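Local coordinates for uncharacterized conserved protein BF1870 (PDB 3EWL) that is of unknown function but has a C-terminal thioredoxin-like domain, the part described here, that may serve thiol-disulfide redox chemistry, at residues Lys6-Phe10 against Ser20-Arg24; Phe49-Phe55 against Met129-Ile133; Met31-Tyr35 against Met85-Val91. All blocks are in the same frame, centred on the assembly; numbering follows the deposited sequence.

Contact 1. Residues Lys6-Phe10 against Ser20-Arg24; sequences KAADF and SRMSR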
loop_
_atom_site.group_PDB
_atom_site.type_symbol
_atom_site.label_atom_id
_atom_site.label_comp_id
_atom_site.label_asym_id
_atom_site.label_seq_id
_atom_site.Cartn_x
_atom_site.Cartn_y
_atom_site.Cartn_z
ATOM N N LYS A 6 6.052 -7.135 -13.405
ATOM C CA LYS A 6 4.954 -6.170 -13.383
ATOM C C LYS A 6 3.983 -6.521 -12.226
ATOM O O LYS A 6 3.385 -7.600 -12.188
ATOM C CB LYS A 6 4.219 -6.139 -14.729
ATOM C CG LYS A 6 3.090 -5.117 -14.779
ATOM C CD LYS A 6 2.641 -4.775 -16.205
ATOM C CE LYS A 6 1.364 -5.532 -16.556
ATOM N NZ LYS A 6 0.295 -4.667 -17.136
ATOM N N ALA A 7 3.861 -5.605 -11.274
ATOM C CA ALA A 7 2.965 -5.785 -10.152
ATOM C C ALA A 7 1.563 -6.051 -10.712
ATOM O O ALA A 7 1.148 -5.375 -11.662
ATOM C CB ALA A 7 2.963 -4.544 -9.318
ATOM N N ALA A 8 0.872 -7.074 -10.190
ATOM C CA ALA A 8 -0.525 -7.319 -10.566
ATOM C C ALA A 8 -1.443 -6.092 -10.339
ATOM O O ALA A 8 -1.423 -5.444 -9.284
ATOM C CB ALA A 8 -1.093 -8.551 -9.849
ATOM N N ASP A 9 -2.240 -5.781 -11.360
ATOM C CA ASP A 9 -3.192 -4.697 -11.298
ATOM C C ASP A 9 -4.500 -5.168 -10.657
ATOM O O ASP A 9 -4.878 -6.355 -10.749
ATOM C CB ASP A 9 -3.415 -4.149 -12.715
ATOM C CG ASP A 9 -3.920 -2.716 -12.724
ATOM O OD1 ASP A 9 -3.931 -2.075 -11.635
ATOM O OD2 ASP A 9 -4.316 -2.229 -13.831
ATOM N N PHE A 10 -5.173 -4.245 -9.988
ATOM C CA PHE A 10 -6.480 -4.497 -9.355
ATOM C C PHE A 10 -7.219 -3.175 -9.193
ATOM O O PHE A 10 -6.620 -2.093 -9.296
ATOM C CB PHE A 10 -6.298 -5.122 -7.958
ATOM C CG PHE A 10 -5.346 -4.365 -7.093
ATOM C CD1 PHE A 10 -5.807 -3.391 -6.200
ATOM C CD2 PHE A 10 -3.981 -4.621 -7.161
ATOM C CE1 PHE A 10 -4.912 -2.682 -5.403
ATOM C CE2 PHE A 10 -3.063 -3.885 -6.365
ATOM C CZ PHE A 10 -3.541 -2.935 -5.492
ATOM N N SER A 20 -10.751 3.202 -8.677
ATOM C CA SER A 20 -9.690 3.304 -9.658
ATOM C C SER A 20 -8.885 2.013 -9.727
ATOM O O SER A 20 -9.028 1.114 -8.882
ATOM C CB SER A 20 -8.768 4.512 -9.372
ATOM O OG SER A 20 -8.039 4.899 -10.545
ATOM N N ARG A 21 -8.054 1.935 -10.758
ATOM C CA ARG A 21 -7.122 0.853 -10.917
ATOM C C ARG A 21 -5.787 1.343 -10.364
ATOM O O ARG A 21 -5.438 2.504 -10.509
ATOM C CB ARG A 21 -7.004 0.503 -12.393
ATOM C CG ARG A 21 -7.280 -0.938 -12.700
ATOM C CD ARG A 21 -7.985 -1.083 -14.034
ATOM N NE ARG A 21 -8.211 -2.506 -14.305
ATOM C CZ ARG A 21 -7.633 -3.193 -15.294
ATOM N NH1 ARG A 21 -7.904 -4.480 -15.446
ATOM N NH2 ARG A 21 -6.801 -2.603 -16.153
HETATM N N MSE A 22 -5.063 0.451 -9.710
HETATM C CA MSE A 22 -3.744 0.774 -9.192
HETATM C C MSE A 22 -2.856 1.365 -10.277
HETATM O O MSE A 22 -2.123 2.327 -10.024
HETATM C CB MSE A 22 -3.096 -0.461 -8.573
HETATM C CG MSE A 22 -1.751 -0.175 -7.951
HETATM SE SE MSE A 22 -0.308 -0.604 -9.194
HETATM C CE MSE A 22 -0.408 -2.549 -8.836
ATOM N N SER A 23 -2.910 0.783 -11.472
ATOM C CA SER A 23 -1.995 1.145 -12.564
ATOM C C SER A 23 -2.244 2.580 -12.996
ATOM O O SER A 23 -1.370 3.178 -13.582
ATOM C CB SER A 23 -2.150 0.218 -13.779
ATOM O OG SER A 23 -3.497 0.218 -14.238
ATOM N N ARG A 24 -3.418 3.119 -12.684
ATOM C CA ARG A 24 -3.783 4.472 -13.080
ATOM C C ARG A 24 -3.202 5.516 -12.150
ATOM O O ARG A 24 -3.287 6.725 -12.439
ATOM C CB ARG A 24 -5.309 4.655 -13.118
ATOM C CG ARG A 24 -6.008 3.662 -14.026
ATOM C CD ARG A 24 -5.973 4.101 -15.449
ATOM N NE ARG A 24 -7.290 4.588 -15.862
ATOM C CZ ARG A 24 -8.249 3.825 -16.385
ATOM N NH1 ARG A 24 -8.054 2.514 -16.571
ATOM N NH2 ARG A 24 -9.407 4.380 -16.729
#
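Ser20 still belongs to strand 19-21, which pairs with strand 11-13 in a short antiparallel sheet. Arg21 CA makes a CA-H...O contact with Phe10 O at 3.4 Å, and its guanidinium brings NH2 to 3.4 Å from Asp9 OD2. That salt bridge is purely electrostatic, because the oxygen lies well out of the guanidinium plane. At Met22, a selenomethionine, the chain turns into a short 3-10 segment, and just beyond the strand Met22 N donates a hydrogen bond to Phe10 O at 3.0 Å. The long, flexible side chain suits a boundary between loop and core: CB lies over the face of the Phe10 ring in a CH-pi contact, while CE reaches Ala7 CB and Phe10 CE2, each at 3.9 Å. This hairpin, entered through an extended run in which Ala7 and Phe10 are buried, is consistent with the N-terminal hairpin seen in many TlpA- and peroxiredoxin-like proteins. Ser23 gives Asp9 two hydrogen bonds, Ser23 N to Asp9 OD1 at 3.0 Å and Ser23 OG to Asp9 OD2 at 2.6 Å; a carboxylate has two oxygens to accept them. Arg24 N is hydrogen-bonded to Arg21 O at 3.0 Å, closing the turn.

Contact 2. Residues Phe49-Phe55 against Met129-Ile133; sequences FAEIPAF and MEQLI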
loop_
_atom_site.group_PDB
_atom_site.type_symbol
_atom_site.label_atom_id
_atom_site.label_comp_id
_atom_site.label_asym_id
_atom_site.label_seq_id
_atom_site.Cartn_x
_atom_site.Cartn_y
_atom_site.Cartn_z
ATOM N N PHE A 49 6.647 4.857 10.015
ATOM C CA PHE A 49 6.776 5.458 8.692
ATOM C C PHE A 49 6.717 6.993 8.791
ATOM O O PHE A 49 7.524 7.680 8.162
ATOM C CB PHE A 49 5.683 4.909 7.747
ATOM C CG PHE A 49 5.864 5.298 6.312
ATOM C CD1 PHE A 49 6.481 4.420 5.416
ATOM C CD2 PHE A 49 5.435 6.556 5.860
ATOM C CE1 PHE A 49 6.664 4.774 4.070
ATOM C CE2 PHE A 49 5.599 6.933 4.527
ATOM C CZ PHE A 49 6.217 6.041 3.624
ATOM N N ALA A 50 5.788 7.518 9.608
ATOM C CA ALA A 50 5.536 8.972 9.713
ATOM C C ALA A 50 6.684 9.683 10.415
ATOM O O ALA A 50 6.799 10.913 10.313
ATOM C CB ALA A 50 4.224 9.259 10.451
ATOM N N GLU A 51 7.510 8.935 11.154
ATOM C CA GLU A 51 8.685 9.544 11.787
ATOM C C GLU A 51 9.989 9.344 11.032
ATOM O O GLU A 51 11.036 9.560 11.596
ATOM C CB GLU A 51 8.820 9.210 13.283
ATOM C CG GLU A 51 8.849 7.766 13.637
ATOM C CD GLU A 51 7.988 7.473 14.856
ATOM O OE1 GLU A 51 8.215 6.471 15.546
ATOM O OE2 GLU A 51 7.064 8.240 15.118
ATOM N N ILE A 52 9.912 8.981 9.754
ATOM C CA ILE A 52 11.075 9.011 8.845
ATOM C C ILE A 52 10.931 10.207 7.860
ATOM O O ILE A 52 10.118 10.159 6.929
ATOM C CB ILE A 52 11.218 7.674 8.071
ATOM C CG1 ILE A 52 11.286 6.486 9.058
ATOM C CG2 ILE A 52 12.444 7.711 7.168
ATOM C CD1 ILE A 52 11.153 5.131 8.395
ATOM N N PRO A 53 11.705 11.289 8.064
ATOM C CA PRO A 53 11.310 12.545 7.391
ATOM C C PRO A 53 11.398 12.499 5.871
ATOM O O PRO A 53 10.530 13.061 5.203
ATOM C CB PRO A 53 12.275 13.617 7.977
ATOM C CG PRO A 53 12.997 12.935 9.102
ATOM C CD PRO A 53 12.977 11.449 8.784
ATOM N N ALA A 54 12.428 11.836 5.344
ATOM C CA ALA A 54 12.570 11.569 3.902
ATOM C C ALA A 54 11.287 10.953 3.306
ATOM O O ALA A 54 10.813 11.345 2.222
ATOM C CB ALA A 54 13.772 10.655 3.658
ATOM N N PHE A 55 10.723 9.995 4.044
ATOM C CA PHE A 55 9.510 9.293 3.626
ATOM C C PHE A 55 8.315 10.256 3.643
ATOM O O PHE A 55 7.546 10.306 2.697
ATOM C CB PHE A 55 9.236 8.086 4.542
ATOM C CG PHE A 55 10.109 6.892 4.288
ATOM C CD1 PHE A 55 11.219 6.960 3.417
ATOM C CD2 PHE A 55 9.842 5.690 4.946
ATOM C CE1 PHE A 55 12.023 5.847 3.196
ATOM C CE2 PHE A 55 10.653 4.555 4.736
ATOM C CZ PHE A 55 11.732 4.629 3.847
HETATM N N MSE A 129 10.946 -2.289 6.703
HETATM C CA MSE A 129 11.237 -0.895 6.912
HETATM C C MSE A 129 12.732 -0.605 6.667
HETATM O O MSE A 129 13.099 0.356 5.957
HETATM C CB MSE A 129 10.785 -0.481 8.319
HETATM C CG MSE A 129 10.925 1.005 8.578
HETATM SE SE MSE A 129 9.588 2.020 7.565
HETATM C CE MSE A 129 8.142 1.934 8.855
ATOM N N GLU A 130 13.575 -1.472 7.217
ATOM C CA GLU A 130 15.017 -1.389 7.022
ATOM C C GLU A 130 15.386 -1.372 5.544
ATOM O O GLU A 130 16.206 -0.554 5.114
ATOM C CB GLU A 130 15.720 -2.599 7.672
ATOM C CG GLU A 130 15.752 -2.582 9.195
ATOM C CD GLU A 130 14.468 -3.173 9.851
ATOM O OE1 GLU A 130 14.490 -3.373 11.100
ATOM O OE2 GLU A 130 13.449 -3.441 9.141
ATOM N N GLN A 131 14.817 -2.310 4.778
ATOM C CA GLN A 131 15.142 -2.434 3.359
ATOM C C GLN A 131 14.661 -1.242 2.554
ATOM O O GLN A 131 15.314 -0.831 1.598
ATOM C CB GLN A 131 14.535 -3.708 2.738
ATOM C CG GLN A 131 15.529 -4.803 2.416
ATOM C CD GLN A 131 14.978 -5.916 1.495
ATOM O OE1 GLN A 131 13.810 -6.356 1.620
ATOM N NE2 GLN A 131 15.828 -6.385 0.580
ATOM N N LEU A 132 13.484 -0.728 2.922
ATOM C CA LEU A 132 12.923 0.484 2.302
ATOM C C LEU A 132 13.796 1.719 2.519
ATOM O O LEU A 132 14.158 2.403 1.557
ATOM C CB LEU A 132 11.526 0.776 2.859
ATOM C CG LEU A 132 10.359 0.140 2.132
ATOM C CD1 LEU A 132 9.115 0.249 3.062
ATOM C CD2 LEU A 132 10.167 0.826 0.767
ATOM N N ILE A 133 14.134 1.971 3.782
ATOM C CA ILE A 133 14.955 3.100 4.163
ATOM C C ILE A 133 16.245 3.000 3.383
ATOM O O ILE A 133 16.627 3.927 2.640
ATOM C CB ILE A 133 15.220 3.109 5.688
ATOM C CG1 ILE A 133 13.980 3.567 6.451
ATOM C CG2 ILE A 133 16.418 4.018 6.058
ATOM C CD1 ILE A 133 13.993 3.142 7.899
#
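An isoleucine occupies the N-cap position where helix 53-61 begins, a place more often held by a side chain that can accept a hydrogen bond. Ile52 spends its side chain on apolar packing instead: CD1 lies 3.6 Å from Met129 SE and 3.5 Å from Ile133 CD1. The break between helix 40-50 and helix 53-61 turns a hydrophobic residue towards helix 129-137, and Pro53, which needs no amide hydrogen, fits the first turn. Met129, a selenomethionine, reaches out to Phe49, Ile52 and Phe55. Its SE approaches the edge of the Phe55 ring, 3.9 Å from Phe55 CE2, a Met-aromatic contact, and its CE comes within 4.0 Å of Phe49 CB. The flat ring of Phe55 lies close to the opposing helix backbone, with Phe55 CZ 3.6 Å from Ile133 CA and 3.8 Å from Leu132 C. No hydrogen bond crosses the interface; burial of apolar groups holds it. Deeper in, Phe49 packs on Val66, and Leu132 on Ile113 and Leu115, of the central sheet. Two helices on one face of a mixed sheet, the first following strand 29-34 and starting at a thioredoxin-type CxxC sequence, the second ending the domain, are a hallmark of the thioredoxin fold.

Contact 3. Residues Met31-Tyr35 against Met85-Val91; sequences MLFFY and MPQGWIV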
loop_
_atom_site.group_PDB
_atom_site.type_symbol
_atom_site.label_atom_id
_atom_site.label_comp_id
_atom_site.label_asym_id
_atom_site.label_seq_id
_atom_site.Cartn_x
_atom_site.Cartn_y
_atom_site.Cartn_z
HETATM N N MSE A 31 4.382 2.612 -3.055
HETATM C CA MSE A 31 4.455 1.585 -2.023
HETATM C C MSE A 31 3.071 0.991 -1.833
HETATM O O MSE A 31 2.141 1.710 -1.457
HETATM C CB MSE A 31 4.972 2.159 -0.718
HETATM C CG MSE A 31 5.128 1.099 0.404
HETATM SE SE MSE A 31 5.804 1.836 2.090
HETATM C CE MSE A 31 4.132 2.260 2.946
ATOM N N LEU A 32 2.945 -0.317 -2.006
ATOM C CA LEU A 32 1.697 -0.974 -1.652
ATOM C C LEU A 32 1.746 -1.438 -0.204
ATOM O O LEU A 32 2.721 -2.048 0.219
ATOM C CB LEU A 32 1.433 -2.191 -2.538
ATOM C CG LEU A 32 1.490 -2.024 -4.039
ATOM C CD1 LEU A 32 1.313 -3.437 -4.614
ATOM C CD2 LEU A 32 0.447 -1.039 -4.604
ATOM N N PHE A 33 0.692 -1.140 0.541
ATOM C CA PHE A 33 0.624 -1.464 1.956
ATOM C C PHE A 33 -0.615 -2.311 2.202
ATOM O O PHE A 33 -1.731 -1.773 2.293
ATOM C CB PHE A 33 0.596 -0.159 2.796
ATOM C CG PHE A 33 0.654 -0.382 4.310
ATOM C CD1 PHE A 33 1.861 -0.649 4.945
ATOM C CD2 PHE A 33 -0.496 -0.286 5.099
ATOM C CE1 PHE A 33 1.923 -0.833 6.345
ATOM C CE2 PHE A 33 -0.435 -0.442 6.501
ATOM C CZ PHE A 33 0.783 -0.737 7.119
ATOM N N PHE A 34 -0.445 -3.637 2.252
ATOM C CA PHE A 34 -1.573 -4.510 2.500
ATOM C C PHE A 34 -1.787 -4.627 3.967
ATOM O O PHE A 34 -0.899 -5.058 4.690
ATOM C CB PHE A 34 -1.451 -5.879 1.811
ATOM C CG PHE A 34 -1.296 -5.780 0.301
ATOM C CD1 PHE A 34 -2.397 -5.512 -0.519
ATOM C CD2 PHE A 34 -0.033 -5.873 -0.294
ATOM C CE1 PHE A 34 -2.246 -5.387 -1.934
ATOM C CE2 PHE A 34 0.125 -5.747 -1.697
ATOM C CZ PHE A 34 -1.001 -5.521 -2.513
ATOM N N TYR A 35 -2.976 -4.247 4.421
ATOM C CA TYR A 35 -3.204 -4.148 5.851
ATOM C C TYR A 35 -4.559 -4.704 6.286
ATOM O O TYR A 35 -5.427 -5.044 5.455
ATOM C CB TYR A 35 -3.053 -2.681 6.295
ATOM C CG TYR A 35 -4.243 -1.786 5.912
ATOM C CD1 TYR A 35 -5.284 -1.567 6.812
ATOM C CD2 TYR A 35 -4.331 -1.183 4.640
ATOM C CE1 TYR A 35 -6.382 -0.773 6.486
ATOM C CE2 TYR A 35 -5.428 -0.367 4.307
ATOM C CZ TYR A 35 -6.447 -0.172 5.247
ATOM O OH TYR A 35 -7.527 0.638 4.976
HETATM N N MSE A 85 -6.156 6.486 9.069
HETATM C CA MSE A 85 -4.949 6.084 8.362
HETATM C C MSE A 85 -4.103 7.290 8.030
HETATM O O MSE A 85 -4.614 8.425 7.973
HETATM C CB MSE A 85 -5.339 5.380 7.053
HETATM C CG MSE A 85 -5.884 3.980 7.298
HETATM SE SE MSE A 85 -4.539 2.777 8.078
HETATM C CE MSE A 85 -3.486 2.297 6.474
ATOM N N PRO A 86 -2.798 7.067 7.819
ATOM C CA PRO A 86 -1.898 8.215 7.697
ATOM C C PRO A 86 -2.328 9.240 6.636
ATOM O O PRO A 86 -2.682 8.911 5.506
ATOM C CB PRO A 86 -0.561 7.562 7.300
ATOM C CG PRO A 86 -0.615 6.230 7.867
ATOM C CD PRO A 86 -2.061 5.794 7.700
ATOM N N GLN A 87 -2.263 10.493 7.031
ATOM C CA GLN A 87 -2.582 11.586 6.143
ATOM C C GLN A 87 -1.729 11.570 4.860
ATOM O O GLN A 87 -0.524 11.400 4.924
ATOM C CB GLN A 87 -2.366 12.886 6.921
ATOM C CG GLN A 87 -3.611 13.643 7.193
ATOM C CD GLN A 87 -4.156 14.220 5.896
ATOM O OE1 GLN A 87 -3.388 14.751 5.058
ATOM N NE2 GLN A 87 -5.477 14.102 5.702
ATOM N N GLY A 88 -2.339 11.730 3.690
ATOM C CA GLY A 88 -1.547 11.671 2.444
ATOM C C GLY A 88 -1.548 10.312 1.744
ATOM O O GLY A 88 -1.299 10.241 0.547
ATOM N N TRP A 89 -1.792 9.231 2.482
ATOM C CA TRP A 89 -1.934 7.890 1.894
ATOM C C TRP A 89 -3.271 7.754 1.225
ATOM O O TRP A 89 -4.290 8.258 1.737
ATOM C CB TRP A 89 -1.852 6.799 2.976
ATOM C CG TRP A 89 -0.487 6.661 3.638
ATOM C CD1 TRP A 89 0.537 7.602 3.680
ATOM C CD2 TRP A 89 -0.020 5.538 4.394
ATOM N NE1 TRP A 89 1.598 7.112 4.408
ATOM C CE2 TRP A 89 1.296 5.840 4.831
ATOM C CE3 TRP A 89 -0.582 4.289 4.723
ATOM C CZ2 TRP A 89 2.057 4.944 5.598
ATOM C CZ3 TRP A 89 0.166 3.395 5.488
ATOM C CH2 TRP A 89 1.476 3.724 5.914
ATOM N N ILE A 90 -3.280 7.082 0.089
ATOM C CA ILE A 90 -4.516 6.664 -0.531
ATOM C C ILE A 90 -4.918 5.380 0.189
ATOM O O ILE A 90 -4.103 4.492 0.320
ATOM C CB ILE A 90 -4.297 6.427 -2.022
ATOM C CG1 ILE A 90 -3.886 7.750 -2.668
ATOM C CG2 ILE A 90 -5.581 5.837 -2.730
ATOM C CD1 ILE A 90 -3.405 7.540 -4.099
ATOM N N VAL A 91 -6.155 5.318 0.699
ATOM C CA VAL A 91 -6.620 4.192 1.502
ATOM C C VAL A 91 -7.768 3.526 0.746
ATOM O O VAL A 91 -8.787 4.189 0.492
ATOM C CB VAL A 91 -7.111 4.690 2.870
ATOM C CG1 VAL A 91 -7.682 3.522 3.694
ATOM C CG2 VAL A 91 -5.970 5.375 3.581
#
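This is a buried, mainly apolar and aromatic contact with no hydrogen bond across it, near the domain centre, where Met31 and Phe33 of strand 29-34, and Tyr35 just after it, meet the loop before strand 90-93 and that strand's start. All three point toward the other segment, as strand alternation requires. Trp89 presents its edge to the face of Phe33, with centroids 5.2 Å apart and planes at 65°, and Trp89 CZ3 lies 3.8 Å from Phe33 CD2; the broad indole also brings Trp89 CH2 to 4.2 Å from Met31 CE. Met85, a selenomethionine like Met31, is supple enough to serve two rings: its CE sits over the face of Tyr35 and 4.1 Å from Phe33 CE2. Tyr35 OH comes 3.2 Å from Val91 CG1. Trp89 is delivered by a type II turn from Pro86, with Gly88 third at a positive phi that would jam a CB against the preceding carbonyl. Strand 64-70 runs between strands 29-34 and 90-93, so the side chains meet across it on one sheet face. There helix 40-50 packs alongside, pairing Phe49 edge-to-face with Trp89, Phe45 with Phe33, and placing Cys42 of the thioredoxin-type CxxC sequence beside Tyr35.

Overall arrangement
Contact 3 is the core of the domain; contacts 1 and 2, both partly buried, lie on opposite sides of the chain's centre, with centres 24 Å apart and no touch between them. Both reach strand 29-34 of contact 3. Contact 1 does so from one sheet face, where Met22 CG meets Leu32 CD2 at 4.1 Å; contact 2 does so from the other, where Phe49 CE1 and Leu132 CD1 lie 3.6 and 3.8 Å from Met31 SE, and Phe49 also packs on Trp89. Contact 1 joins loop and hairpin with polar bonds plus Met22 packing, whereas contact 2 joins helices, and contact 3 strand and loop, through aromatic, aliphatic and selenomethionine side chains.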